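Local structure of protein Bug27 (Bordetella pertussis, 2QPQ) at residues Tyr101-Phe106 and Val201-Arg206. The protein probably binds a small solute in the periplasm as a Venus flytrap receptor of the Bug family, related to tripartite tricarboxylate transporter receptors. Residues are numbered along the deposited sequence; the frame is centred on the assembly and turned at random.
Sequences YVPSVF and VTSKER
Thr202 grips Ser104 by two hydrogen bonds at the point where strand 196-201 gives way to loop. Its backbone N donates to Ser104 O at 2.9 Å. Its hydroxyl OG1 accepts Ser104 N at 3.0 Å, with a bent N-H...O angle of 142°. A threonine suits this place because, with chi1 at 63°, OG1 lies between the backbone N and carbonyl carbon and serves Ser104 N, while CG2 meets Ser104 CB and reaches the edge of the Phe106 ring at CE1, 3.8 Å away. OG1 also bonds Leu226 O, and Ser104 OG turns to Gln142, so both buried hydroxyls are satisfied. Beside this, Val105 and Val201 form an antiparallel non-hydrogen-bonded pair; beta-branched valines suit extended backbone, and on one buried face of the sheet they meet loosely, CG2 to CG1, at 4.3 Å. The compact, apolar ring of Pro103 sets CB against Ser203 OG at 3.6 Å; that hydroxyl donates to Glu205 O at 2.6 Å as the chain leaves the strand. Beyond Ser203 the chain no longer touches strand segment 101-106: Lys204, Glu205 and Arg206 are exposed, where charged side chains are at home, although Arg206 is also held by Glu218 and Pro211 O. An antiparallel strand end thus docks on the long strand 93-109 within the mixed sheet of a periplasmic-binding-protein, or Venus flytrap, fold.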
ATOM      1  N   TYR A 101       3.698   1.666  -7.339  1.00 20.25           N
ATOM      2  CA  TYR A 101       3.678   0.483  -6.486  1.00 22.14           C
ATOM      3  C   TYR A 101       4.784   0.635  -5.462  1.00 22.61           C
ATOM      4  O   TYR A 101       5.774   1.343  -5.699  1.00 22.21           O
ATOM      5  CB  TYR A 101       3.952  -0.758  -7.301  1.00 22.06           C
ATOM      6  CG  TYR A 101       2.834  -1.183  -8.224  1.00 23.54           C
ATOM      7  CD1 TYR A 101       1.789  -1.988  -7.763  1.00 22.64           C
ATOM      8  CD2 TYR A 101       2.851  -0.823  -9.582  1.00 23.69           C
ATOM      9  CE1 TYR A 101       0.772  -2.402  -8.631  1.00 24.08           C
ATOM     10  CE2 TYR A 101       1.849  -1.223 -10.456  1.00 23.64           C
ATOM     11  CZ  TYR A 101       0.811  -2.012  -9.976  1.00 25.08           C
ATOM     12  OH  TYR A 101      -0.184  -2.404 -10.842  1.00 27.17           O
ATOM     13  N   VAL A 102       4.620  -0.013  -4.317  1.00 23.32           N
ATOM     14  CA  VAL A 102       5.771  -0.252  -3.449  1.00 23.34           C
ATOM     15  C   VAL A 102       5.656  -1.652  -2.871  1.00 23.15           C
ATOM     16  O   VAL A 102       4.631  -2.001  -2.241  1.00 23.28           O
ATOM     17  CB  VAL A 102       6.006   0.848  -2.352  1.00 22.93           C
ATOM     18  CG1 VAL A 102       5.026   0.696  -1.164  1.00 23.84           C
ATOM     19  CG2 VAL A 102       7.447   0.758  -1.801  1.00 24.53           C
ATOM     20  N   PRO A 103       6.716  -2.454  -3.033  1.00 23.28           N
ATOM     21  CA  PRO A 103       6.633  -3.736  -2.352  1.00 22.54           C
ATOM     22  C   PRO A 103       6.758  -3.578  -0.823  1.00 22.03           C
ATOM     23  O   PRO A 103       7.272  -2.560  -0.321  1.00 20.85           O
ATOM     24  CB  PRO A 103       7.816  -4.512  -2.938  1.00 22.61           C
ATOM     25  CG  PRO A 103       8.819  -3.448  -3.296  1.00 23.32           C
ATOM     26  CD  PRO A 103       8.013  -2.273  -3.749  1.00 23.62           C
ATOM     27  N   SER A 104       6.258  -4.564  -0.086  1.00 22.16           N
ATOM     28  CA  SER A 104       6.674  -4.738   1.311  1.00 22.27           C
ATOM     29  C   SER A 104       7.969  -5.528   1.427  1.00 21.68           C
ATOM     30  O   SER A 104       8.388  -6.223   0.495  1.00 21.76           O
ATOM     31  CB  SER A 104       5.567  -5.365   2.167  1.00 22.17           C
ATOM     32  OG  SER A 104       4.400  -4.537   2.118  1.00 21.30           O
ATOM     33  N   VAL A 105       8.605  -5.405   2.584  1.00 20.45           N
ATOM     34  CA  VAL A 105       9.835  -6.114   2.837  1.00 20.58           C
ATOM     35  C   VAL A 105       9.815  -6.722   4.218  1.00 20.35           C
ATOM     36  O   VAL A 105       9.339  -6.096   5.170  1.00 20.01           O
ATOM     37  CB  VAL A 105      11.041  -5.179   2.621  1.00 20.71           C
ATOM     38  CG1 VAL A 105      10.935  -3.973   3.573  1.00 21.58           C
ATOM     39  CG2 VAL A 105      12.363  -5.958   2.712  1.00 20.65           C
ATOM     40  N   PHE A 106      10.253  -7.982   4.303  1.00 20.36           N
ATOM     41  CA  PHE A 106      10.486  -8.634   5.580  1.00 20.35           C
ATOM     42  C   PHE A 106      11.869  -8.219   6.070  1.00 20.69           C
ATOM     43  O   PHE A 106      12.858  -8.571   5.444  1.00 20.88           O
ATOM     44  CB  PHE A 106      10.410 -10.154   5.421  1.00 20.52           C
ATOM     45  CG  PHE A 106       9.015 -10.679   5.214  1.00 21.49           C
ATOM     46  CD1 PHE A 106       8.319 -10.375   4.058  1.00 22.36           C
ATOM     47  CD2 PHE A 106       8.397 -11.461   6.189  1.00 22.08           C
ATOM     48  CE1 PHE A 106       7.028 -10.851   3.843  1.00 20.97           C
ATOM     49  CE2 PHE A 106       7.117 -11.966   5.989  1.00 22.51           C
ATOM     50  CZ  PHE A 106       6.424 -11.658   4.810  1.00 22.75           C
ATOM     51  N   VAL A 201      11.342  -9.399  -0.492  1.00 23.73           N
ATOM     52  CA  VAL A 201      10.347  -8.436  -0.945  1.00 24.31           C
ATOM     53  C   VAL A 201       9.099  -9.169  -1.414  1.00 23.72           C
ATOM     54  O   VAL A 201       9.203 -10.299  -1.905  1.00 23.27           O
ATOM     55  CB  VAL A 201      10.885  -7.480  -2.037  1.00 24.83           C
ATOM     56  CG1 VAL A 201      12.093  -6.719  -1.504  1.00 27.49           C
ATOM     57  CG2 VAL A 201      11.251  -8.215  -3.328  1.00 25.60           C
ATOM     58  N   THR A 202       7.933  -8.534  -1.278  1.00 23.21           N
ATOM     59  CA  THR A 202       6.654  -9.189  -1.565  1.00 23.77           C
ATOM     60  C   THR A 202       6.178  -9.023  -3.008  1.00 25.29           C
ATOM     61  O   THR A 202       5.146  -9.567  -3.366  1.00 26.26           O
ATOM     62  CB  THR A 202       5.504  -8.657  -0.671  1.00 22.85           C
ATOM     63  OG1 THR A 202       5.307  -7.263  -0.959  1.00 21.07           O
ATOM     64  CG2 THR A 202       5.846  -8.843   0.798  1.00 19.95           C
ATOM     65  N   SER A 203       6.896  -8.268  -3.825  1.00 26.42           N
ATOM     66  CA  SER A 203       6.534  -8.156  -5.238  1.00 28.02           C
ATOM     67  C   SER A 203       6.920  -9.427  -6.016  1.00 30.36           C
ATOM     68  O   SER A 203       7.609 -10.316  -5.512  1.00 30.25           O
ATOM     69  CB  SER A 203       7.170  -6.936  -5.877  1.00 26.98           C
ATOM     70  OG  SER A 203       8.536  -6.887  -5.535  1.00 24.59           O
ATOM     71  N   LYS A 204       6.424  -9.490  -7.243  1.00 33.26           N
ATOM     72  CA  LYS A 204       6.637 -10.590  -8.184  1.00 35.77           C
ATOM     73  C   LYS A 204       8.085 -10.623  -8.653  1.00 36.33           C
ATOM     74  O   LYS A 204       8.656 -11.698  -8.879  1.00 35.49           O
ATOM     75  CB  LYS A 204       5.699 -10.333  -9.368  1.00 37.18           C
ATOM     76  CG  LYS A 204       5.201 -11.518 -10.163  1.00 41.06           C
ATOM     77  CD  LYS A 204       4.168 -11.013 -11.171  1.00 45.69           C
ATOM     78  CE  LYS A 204       4.445  -9.553 -11.578  1.00 47.08           C
ATOM     79  NZ  LYS A 204       3.290  -8.918 -12.308  1.00 51.69           N
ATOM     80  N   GLU A 205       8.683  -9.439  -8.807  1.00 37.34           N
ATOM     81  CA  GLU A 205      10.110  -9.332  -9.126  1.00 38.90           C
ATOM     82  C   GLU A 205      10.777  -8.431  -8.085  1.00 39.05           C
ATOM     83  O   GLU A 205      10.082  -7.643  -7.449  1.00 39.10           O
ATOM     84  CB  GLU A 205      10.324  -8.792 -10.558  1.00 39.76           C
ATOM     85  CG  GLU A 205       9.700  -9.653 -11.718  1.00 42.36           C
ATOM     86  CD  GLU A 205      10.176 -11.136 -11.767  1.00 47.79           C
ATOM     87  OE1 GLU A 205      11.403 -11.398 -11.616  1.00 46.22           O
ATOM     88  OE2 GLU A 205       9.306 -12.040 -11.968  1.00 48.86           O
ATOM     89  N   ARG A 206      12.091  -8.572  -7.876  1.00 39.02           N
ATOM     90  CA  ARG A 206      12.892  -7.613  -7.060  1.00 40.39           C
ATOM     91  C   ARG A 206      12.578  -6.239  -7.713  1.00 41.34           C
ATOM     92  O   ARG A 206      12.313  -6.256  -8.899  1.00 42.25           O
ATOM     93  CB  ARG A 206      14.362  -8.065  -7.117  1.00 39.93           C
ATOM     94  CG  ARG A 206      14.511  -9.512  -7.657  1.00 38.57           C
ATOM     95  CD  ARG A 206      15.059 -10.647  -6.758  1.00 37.60           C
ATOM     96  NE  ARG A 206      16.500 -10.571  -6.573  1.00 36.01           N
ATOM     97  CZ  ARG A 206      17.361 -11.569  -6.311  1.00 36.24           C
ATOM     98  NH1 ARG A 206      17.036 -12.840  -6.226  1.00 33.31           N
ATOM     99  NH2 ARG A 206      18.623 -11.253  -6.133  1.00 33.93           N
TER